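PDB 4J6F: putative alcohol dehydrogenase from Sinorhizobium meliloti, which probably acts as a medium-chain alcohol dehydrogenase that oxidises alcohols with a nicotinamide cofactor. Local coordinates for residues R197-A202 against S221-L226; R337-Y342 against K346-L351. One frame throughout, in Å; residues are numbered along the deposited sequence.

From the N terminus, the chain first builds most of the β-rich GroES-like part and then enters helix 189-201. Contact 1 closes the loop that runs through strand 209-212, bringing the end of that helix against helix 218-229. The chain then completes the parallel six-stranded Rossmann-type sheet with strand 324-327. Contact 2 follows and closes a much shorter turn, where helix 333-344 gives way to the segment leading to strand 352-357. The two contacts lie in series, neither nested nor crossed. They touch in space: L226 packs on Y342, and Q225 OE1 probably accepts a hydrogen bond from R349 N. Helix 218-229, one side of contact 1, also packs beside contact 2.

Contact 1 of 2, residues R197-A202 against S221-L226; sequences RMLERA and SAIIQL
M198 and L199 meet I223 and L226 without any flat group among them. The contact therefore has no ring or amide faces and edges. The touching is apolar, mostly through chain ends, with L226 meeting L199 through its CB. M198 is present as selenomethionine. Its SE lies 3.7 Å from I223 CD1, and its CE is nearly as close to the same methyl. The M198 chain bends at its last torsion (chi3 69°), which lays SE and CE together against that methyl. The two side chains cross at about a right angle. L199 divides its two methyls between two partners. CD2 approaches I223 CG2 at 4.1 Å, while CD1 comes within 3.7 Å of L226 CB, close to the backbone of L226. I223 in turn offers CD1 to M198 and CG2 to L199.

This is helix-to-helix packing in the Rossmann-type domain. Helix 189-201 leads into strand 209-212, and helix 218-229 follows that strand. The short segments cross at -57°, with their axes 10.7 Å apart at closest approach. The CA atoms of L199 and I223 are 7.6 Å apart. M198 and I223 also rest on A279 of strand 277-280, which places this side of the contact against the parallel sheet. Near the end of helix 189-201, R201 NH2 hydrogen-bonds to the backbone O of L323 in the second subunit.

Contact 2 of 2, residues R337-Y342 against K346-L351; sequences RRLVRY and KKIRPL
Y342 and K347 meet obliquely across a Schellman motif that ends helix 333-344. K346 is the first residue to leave the helix, with a positive phi. K347 CB comes to 4.0 Å from Y342 CD1, and K347 CD passes near the same ring atom before the extended lysine leads off. R338 CG lies over one face of the Y342 ring, near its margin, 3.9 Å from the plane. R338 sits one turn back on the same helix, and its NH2 forms salt bridges with D335 and E196.

I348 meets L339 and the CB of Y342 on the same helix. With chi1 at 58°, its CG1 is wedged between the two backbone branches, which carries CD1 toward the helix. There CD1 is 3.7 Å from L339 CD1, and the two side chains cross at about a right angle. I348 CG1 lies 4.0 Å from Y342 CB, so the isoleucine touches both helix residues. L339 and I348 also both pack on Y192 of helix 189-201. K346 points away from the helix, and its NZ forms a salt bridge with D179. The turn itself is closed by the backbone: K347 N donates to Y342 O at 2.9 Å. The N-H...O angle of this bond is 151°, and the donor N stands 20° off the plane of the Y342 carbonyl.

Contact 1 of 2, residues R197-A202 against S221-L226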
ATOM      1  N   ARG A 197      -0.572   1.225  15.580  1.00 27.14           N
ATOM      2  CA  ARG A 197      -0.758   2.039  14.373  1.00 24.45           C
ATOM      3  C   ARG A 197      -0.837   1.113  13.183  1.00 24.81           C
ATOM      4  O   ARG A 197      -1.719   1.245  12.340  1.00 23.82           O
ATOM      5  CB  ARG A 197       0.401   3.004  14.168  1.00 23.86           C
ATOM      6  CG  ARG A 197       0.039   4.419  13.711  1.00 24.92           C
ATOM      7  CD  ARG A 197      -1.146   4.511  12.761  1.00 25.77           C
ATOM      8  NE  ARG A 197      -1.998   5.666  13.052  1.00 27.68           N
ATOM      9  CZ  ARG A 197      -2.133   6.735  12.268  1.00 28.64           C
ATOM     10  NH1 ARG A 197      -1.484   6.816  11.119  1.00 29.20           N
ATOM     11  NH2 ARG A 197      -2.926   7.727  12.636  1.00 29.08           N
HETATM   12  N   MSE A 198       0.082   0.152  13.145  1.00 28.33           N
HETATM   13  CA  MSE A 198       0.159  -0.826  12.058  1.00 29.85           C
HETATM   14  C   MSE A 198      -1.168  -1.511  11.940  1.00 29.81           C
HETATM   15  O   MSE A 198      -1.719  -1.594  10.846  1.00 29.52           O
HETATM   16  CB  MSE A 198       1.269  -1.838  12.315  1.00 31.21           C
HETATM   17  CG  MSE A 198       2.649  -1.295  11.958  1.00 35.14           C
HETATM   18 SE   MSE A 198       4.024  -2.645  12.419  1.00 41.49          SE
HETATM   19  CE  MSE A 198       3.637  -4.028  11.075  1.00 38.97           C
ATOM     20  N   LEU A 199      -1.709  -1.972  13.067  1.00 30.52           N
ATOM     21  CA  LEU A 199      -2.982  -2.692  13.071  1.00 34.32           C
ATOM     22  C   LEU A 199      -4.161  -1.797  12.702  1.00 37.29           C
ATOM     23  O   LEU A 199      -5.167  -2.272  12.173  1.00 37.60           O
ATOM     24  CB  LEU A 199      -3.227  -3.384  14.416  1.00 35.80           C
ATOM     25  CG  LEU A 199      -2.241  -4.517  14.728  1.00 37.00           C
ATOM     26  CD1 LEU A 199      -2.583  -5.205  16.036  1.00 39.68           C
ATOM     27  CD2 LEU A 199      -2.158  -5.534  13.596  1.00 35.45           C
ATOM     28  N   GLU A 200      -4.017  -0.502  12.970  1.00 38.02           N
ATOM     29  CA  GLU A 200      -5.035   0.482  12.646  1.00 37.78           C
ATOM     30  C   GLU A 200      -4.992   0.842  11.144  1.00 32.19           C
ATOM     31  O   GLU A 200      -6.036   1.017  10.492  1.00 29.53           O
ATOM     32  CB  GLU A 200      -4.843   1.713  13.542  1.00 45.19           C
ATOM     33  CG  GLU A 200      -6.037   2.659  13.619  1.00 57.42           C
ATOM     34  CD  GLU A 200      -7.130   2.200  14.572  1.00 65.41           C
ATOM     35  OE1 GLU A 200      -7.932   3.070  14.971  1.00 69.22           O
ATOM     36  OE2 GLU A 200      -7.202   0.994  14.920  1.00 64.30           O
ATOM     37  N   ARG A 201      -3.778   0.922  10.600  1.00 29.00           N
ATOM     38  CA  ARG A 201      -3.579   1.272   9.192  1.00 26.53           C
ATOM     39  C   ARG A 201      -4.044   0.160   8.277  1.00 27.21           C
ATOM     40  O   ARG A 201      -4.555   0.406   7.194  1.00 28.87           O
ATOM     41  CB  ARG A 201      -2.109   1.584   8.922  1.00 24.15           C
ATOM     42  CG  ARG A 201      -1.648   2.932   9.454  1.00 22.96           C
ATOM     43  CD  ARG A 201      -2.154   4.083   8.600  1.00 23.14           C
ATOM     44  NE  ARG A 201      -1.784   3.869   7.210  1.00 24.99           N
ATOM     45  CZ  ARG A 201      -0.541   3.977   6.755  1.00 27.37           C
ATOM     46  NH1 ARG A 201       0.451   4.322   7.579  1.00 26.39           N
ATOM     47  NH2 ARG A 201      -0.288   3.729   5.478  1.00 28.44           N
ATOM     48  N   ALA A 202      -3.858  -1.073   8.725  1.00 27.50           N
ATOM     49  CA  ALA A 202      -4.327  -2.239   7.997  1.00 27.90           C
ATOM     50  C   ALA A 202      -5.802  -2.546   8.274  1.00 29.47           C
ATOM     51  O   ALA A 202      -6.356  -3.470   7.687  1.00 30.57           O
ATOM     52  CB  ALA A 202      -3.459  -3.438   8.340  1.00 27.30           C
ATOM     53  N   SER A 221       6.062  -9.240  18.887  1.00 30.27           N
ATOM     54  CA  SER A 221       5.375  -9.707  20.081  1.00 31.69           C
ATOM     55  C   SER A 221       4.190  -8.833  20.398  1.00 31.22           C
ATOM     56  O   SER A 221       3.136  -9.336  20.775  1.00 33.61           O
ATOM     57  CB  SER A 221       6.325  -9.708  21.265  1.00 34.68           C
ATOM     58  OG  SER A 221       7.314 -10.696  21.066  1.00 39.28           O
ATOM     59  N   ALA A 222       4.366  -7.526  20.238  1.00 27.82           N
ATOM     60  CA  ALA A 222       3.332  -6.593  20.613  1.00 27.66           C
ATOM     61  C   ALA A 222       2.142  -6.833  19.723  1.00 27.78           C
ATOM     62  O   ALA A 222       1.009  -6.920  20.193  1.00 30.53           O
ATOM     63  CB  ALA A 222       3.827  -5.163  20.475  1.00 28.38           C
ATOM     64  N   ILE A 223       2.404  -6.970  18.432  1.00 25.47           N
ATOM     65  CA  ILE A 223       1.332  -7.166  17.495  1.00 25.93           C
ATOM     66  C   ILE A 223       0.538  -8.417  17.819  1.00 29.11           C
ATOM     67  O   ILE A 223      -0.686  -8.404  17.710  1.00 31.99           O
ATOM     68  CB  ILE A 223       1.833  -7.158  16.055  1.00 24.81           C
ATOM     69  CG1 ILE A 223       1.922  -5.721  15.597  1.00 23.52           C
ATOM     70  CG2 ILE A 223       0.868  -7.901  15.144  1.00 26.01           C
ATOM     71  CD1 ILE A 223       2.819  -5.547  14.421  1.00 24.38           C
ATOM     72  N   ILE A 224       1.222  -9.476  18.241  1.00 29.27           N
ATOM     73  CA  ILE A 224       0.538 -10.695  18.668  1.00 32.03           C
ATOM     74  C   ILE A 224      -0.445 -10.412  19.814  1.00 32.47           C
ATOM     75  O   ILE A 224      -1.606 -10.834  19.770  1.00 35.03           O
ATOM     76  CB  ILE A 224       1.543 -11.806  19.032  1.00 34.53           C
ATOM     77  CG1 ILE A 224       2.330 -12.189  17.777  1.00 34.89           C
ATOM     78  CG2 ILE A 224       0.839 -13.026  19.645  1.00 34.35           C
ATOM     79  CD1 ILE A 224       3.473 -13.144  18.026  1.00 35.39           C
ATOM     80  N   GLN A 225       0.012  -9.677  20.817  1.00 30.47           N
ATOM     81  CA  GLN A 225      -0.860  -9.285  21.923  1.00 30.12           C
ATOM     82  C   GLN A 225      -1.956  -8.331  21.455  1.00 29.27           C
ATOM     83  O   GLN A 225      -3.144  -8.556  21.732  1.00 30.63           O
ATOM     84  CB  GLN A 225      -0.069  -8.668  23.078  1.00 28.35           C
ATOM     85  CG  GLN A 225       0.846  -9.626  23.820  1.00 27.98           C
ATOM     86  CD  GLN A 225       1.134  -9.138  25.220  1.00 30.02           C
ATOM     87  OE1 GLN A 225       0.344  -9.379  26.144  1.00 31.51           O
ATOM     88  NE2 GLN A 225       2.258  -8.430  25.392  1.00 29.65           N
ATOM     89  N   LEU A 226      -1.576  -7.289  20.721  1.00 25.64           N
ATOM     90  CA  LEU A 226      -2.567  -6.323  20.280  1.00 24.42           C
ATOM     91  C   LEU A 226      -3.611  -6.962  19.363  1.00 24.81           C
ATOM     92  O   LEU A 226      -4.782  -6.619  19.432  1.00 25.72           O
ATOM     93  CB  LEU A 226      -1.909  -5.117  19.636  1.00 23.08           C
ATOM     94  CG  LEU A 226      -0.960  -4.314  20.525  1.00 23.32           C
ATOM     95  CD1 LEU A 226      -0.149  -3.390  19.642  1.00 24.65           C
ATOM     96  CD2 LEU A 226      -1.685  -3.504  21.579  1.00 22.92           C
TER

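Contact 2 of 2, residues R337-Y342 against K346-L351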
ATOM      1  N   ARG A 337      -3.661   6.554  23.737  1.00 36.72           N
ATOM      2  CA  ARG A 337      -4.673   6.456  24.780  1.00 35.39           C
ATOM      3  C   ARG A 337      -5.171   5.019  24.886  1.00 35.82           C
ATOM      4  O   ARG A 337      -5.263   4.461  25.987  1.00 36.96           O
ATOM      5  CB  ARG A 337      -5.809   7.433  24.524  1.00 34.54           C
ATOM      6  CG  ARG A 337      -5.605   8.786  25.188  1.00 36.04           C
ATOM      7  CD  ARG A 337      -6.790   9.707  24.896  1.00 39.13           C
ATOM      8  NE  ARG A 337      -6.481  10.716  23.876  1.00 41.02           N
ATOM      9  CZ  ARG A 337      -7.016  10.765  22.657  1.00 41.25           C
ATOM     10  NH1 ARG A 337      -7.914   9.863  22.275  1.00 45.67           N
ATOM     11  NH2 ARG A 337      -6.663  11.730  21.816  1.00 38.03           N
ATOM     12  N   ARG A 338      -5.439   4.420  23.727  1.00 34.94           N
ATOM     13  CA  ARG A 338      -5.906   3.046  23.642  1.00 34.68           C
ATOM     14  C   ARG A 338      -4.880   2.120  24.257  1.00 34.75           C
ATOM     15  O   ARG A 338      -5.233   1.156  24.933  1.00 36.56           O
ATOM     16  CB  ARG A 338      -6.160   2.645  22.190  1.00 33.49           C
ATOM     17  CG  ARG A 338      -6.795   1.269  22.029  1.00 35.01           C
ATOM     18  CD  ARG A 338      -7.642   1.206  20.767  1.00 38.69           C
ATOM     19  NE  ARG A 338      -6.832   1.428  19.568  1.00 40.68           N
ATOM     20  CZ  ARG A 338      -6.817   2.544  18.833  1.00 39.87           C
ATOM     21  NH1 ARG A 338      -7.584   3.584  19.133  1.00 38.19           N
ATOM     22  NH2 ARG A 338      -6.014   2.615  17.784  1.00 40.09           N
ATOM     23  N   LEU A 339      -3.607   2.414  24.028  1.00 32.45           N
ATOM     24  CA  LEU A 339      -2.542   1.602  24.596  1.00 32.24           C
ATOM     25  C   LEU A 339      -2.566   1.694  26.121  1.00 33.13           C
ATOM     26  O   LEU A 339      -2.581   0.667  26.807  1.00 32.70           O
ATOM     27  CB  LEU A 339      -1.190   2.017  24.028  1.00 31.83           C
ATOM     28  CG  LEU A 339       0.072   1.451  24.654  1.00 31.16           C
ATOM     29  CD1 LEU A 339       0.008  -0.066  24.619  1.00 32.88           C
ATOM     30  CD2 LEU A 339       1.272   1.969  23.886  1.00 28.72           C
ATOM     31  N   VAL A 340      -2.603   2.920  26.647  1.00 34.03           N
ATOM     32  CA  VAL A 340      -2.765   3.110  28.089  1.00 34.87           C
ATOM     33  C   VAL A 340      -3.955   2.270  28.576  1.00 36.24           C
ATOM     34  O   VAL A 340      -3.817   1.472  29.509  1.00 38.32           O
ATOM     35  CB  VAL A 340      -2.906   4.606  28.483  1.00 31.96           C
ATOM     36  CG1 VAL A 340      -3.285   4.766  29.954  1.00 30.89           C
ATOM     37  CG2 VAL A 340      -1.604   5.342  28.215  1.00 29.44           C
ATOM     38  N   ARG A 341      -5.096   2.424  27.909  1.00 34.47           N
ATOM     39  CA  ARG A 341      -6.304   1.694  28.249  1.00 36.31           C
ATOM     40  C   ARG A 341      -6.071   0.172  28.282  1.00 36.58           C
ATOM     41  O   ARG A 341      -6.514  -0.509  29.216  1.00 36.27           O
ATOM     42  CB  ARG A 341      -7.406   2.066  27.264  1.00 39.26           C
ATOM     43  CG  ARG A 341      -8.772   2.312  27.877  1.00 43.78           C
ATOM     44  CD  ARG A 341      -9.555   3.355  27.085  1.00 48.38           C
ATOM     45  NE  ARG A 341      -9.665   3.053  25.647  1.00 51.61           N
ATOM     46  CZ  ARG A 341      -9.277   3.872  24.664  1.00 48.59           C
ATOM     47  NH1 ARG A 341      -8.753   5.064  24.946  1.00 50.89           N
ATOM     48  NH2 ARG A 341      -9.415   3.503  23.398  1.00 43.27           N
ATOM     49  N   TYR A 342      -5.352  -0.352  27.286  1.00 36.26           N
ATOM     50  CA  TYR A 342      -5.050  -1.788  27.214  1.00 36.78           C
ATOM     51  C   TYR A 342      -4.228  -2.262  28.406  1.00 36.43           C
ATOM     52  O   TYR A 342      -4.533  -3.296  29.027  1.00 36.11           O
ATOM     53  CB  TYR A 342      -4.273  -2.127  25.941  1.00 37.48           C
ATOM     54  CG  TYR A 342      -5.090  -2.306  24.680  1.00 38.13           C
ATOM     55  CD1 TYR A 342      -6.458  -2.576  24.725  1.00 39.23           C
ATOM     56  CD2 TYR A 342      -4.475  -2.238  23.429  1.00 38.91           C
ATOM     57  CE1 TYR A 342      -7.197  -2.743  23.558  1.00 39.74           C
ATOM     58  CE2 TYR A 342      -5.203  -2.412  22.256  1.00 41.26           C
ATOM     59  CZ  TYR A 342      -6.561  -2.664  22.330  1.00 40.78           C
ATOM     60  OH  TYR A 342      -7.271  -2.840  21.175  1.00 41.69           O
ATOM     61  N   LYS A 346      -5.601  -4.605  31.529  1.00 43.30           N
ATOM     62  CA  LYS A 346      -4.790  -5.826  31.380  1.00 45.11           C
ATOM     63  C   LYS A 346      -5.136  -6.700  30.154  1.00 44.57           C
ATOM     64  O   LYS A 346      -5.136  -7.931  30.238  1.00 44.03           O
ATOM     65  CB  LYS A 346      -4.798  -6.651  32.674  1.00 46.45           C
ATOM     66  CG  LYS A 346      -4.006  -6.019  33.807  1.00 48.60           C
ATOM     67  CD  LYS A 346      -4.094  -6.842  35.082  1.00 51.72           C
ATOM     68  CE  LYS A 346      -3.639  -6.044  36.292  1.00 57.75           C
ATOM     69  NZ  LYS A 346      -2.180  -5.722  36.267  1.00 62.01           N
ATOM     70  N   LYS A 347      -5.423  -6.062  29.021  1.00 42.78           N
ATOM     71  CA  LYS A 347      -5.701  -6.804  27.796  1.00 41.73           C
ATOM     72  C   LYS A 347      -4.389  -7.196  27.126  1.00 39.67           C
ATOM     73  O   LYS A 347      -4.368  -8.088  26.292  1.00 41.74           O
ATOM     74  CB  LYS A 347      -6.602  -6.022  26.827  1.00 42.43           C
ATOM     75  CG  LYS A 347      -7.962  -5.647  27.390  1.00 46.60           C
ATOM     76  CD  LYS A 347      -9.013  -5.445  26.302  1.00 52.85           C
ATOM     77  CE  LYS A 347     -10.413  -5.467  26.920  1.00 62.71           C
ATOM     78  NZ  LYS A 347     -11.531  -5.447  25.930  1.00 67.61           N
ATOM     79  N   ILE A 348      -3.305  -6.506  27.474  1.00 35.88           N
ATOM     80  CA  ILE A 348      -1.943  -6.943  27.127  1.00 32.77           C
ATOM     81  C   ILE A 348      -1.101  -7.032  28.403  1.00 32.50           C
ATOM     82  O   ILE A 348      -1.485  -6.469  29.428  1.00 33.33           O
ATOM     83  CB  ILE A 348      -1.248  -6.014  26.109  1.00 29.82           C
ATOM     84  CG1 ILE A 348      -1.186  -4.574  26.643  1.00 29.70           C
ATOM     85  CG2 ILE A 348      -1.928  -6.117  24.756  1.00 28.93           C
ATOM     86  CD1 ILE A 348      -0.507  -3.576  25.726  1.00 28.03           C
ATOM     87  N   ARG A 349       0.030  -7.736  28.343  1.00 31.01           N
ATOM     88  CA  ARG A 349       0.897  -7.898  29.517  1.00 31.77           C
ATOM     89  C   ARG A 349       2.391  -7.616  29.231  1.00 31.70           C
ATOM     90  O   ARG A 349       2.858  -7.778  28.097  1.00 31.66           O
ATOM     91  CB  ARG A 349       0.677  -9.273  30.173  1.00 32.59           C
ATOM     92  CG  ARG A 349       1.027 -10.481  29.311  1.00 32.60           C
ATOM     93  CD  ARG A 349       0.820 -11.782  30.072  1.00 32.35           C
ATOM     94  NE  ARG A 349       1.214 -12.961  29.296  1.00 32.23           N
ATOM     95  CZ  ARG A 349       2.427 -13.520  29.332  1.00 32.38           C
ATOM     96  NH1 ARG A 349       3.383 -12.997  30.095  1.00 32.26           N
ATOM     97  NH2 ARG A 349       2.699 -14.600  28.598  1.00 32.25           N
ATOM     98  N   PRO A 350       3.148  -7.189  30.257  1.00 31.69           N
ATOM     99  CA  PRO A 350       4.548  -6.842  29.993  1.00 31.87           C
ATOM    100  C   PRO A 350       5.396  -8.076  29.725  1.00 33.63           C
ATOM    101  O   PRO A 350       5.196  -9.109  30.349  1.00 36.31           O
ATOM    102  CB  PRO A 350       4.989  -6.170  31.291  1.00 30.81           C
ATOM    103  CG  PRO A 350       4.162  -6.850  32.337  1.00 31.58           C
ATOM    104  CD  PRO A 350       2.826  -7.115  31.695  1.00 31.81           C
ATOM    105  N   LEU A 351       6.336  -7.962  28.798  1.00 32.96           N
ATOM    106  CA  LEU A 351       7.233  -9.062  28.484  1.00 33.54           C
ATOM    107  C   LEU A 351       8.670  -8.674  28.818  1.00 34.60           C
ATOM    108  O   LEU A 351       9.378  -8.077  28.006  1.00 34.51           O
ATOM    109  CB  LEU A 351       7.093  -9.436  27.011  1.00 34.05           C
ATOM    110  CG  LEU A 351       5.657  -9.726  26.581  1.00 35.32           C
ATOM    111  CD1 LEU A 351       5.539  -9.825  25.070  1.00 33.30           C
ATOM    112  CD2 LEU A 351       5.159 -10.996  27.270  1.00 36.94           C
TER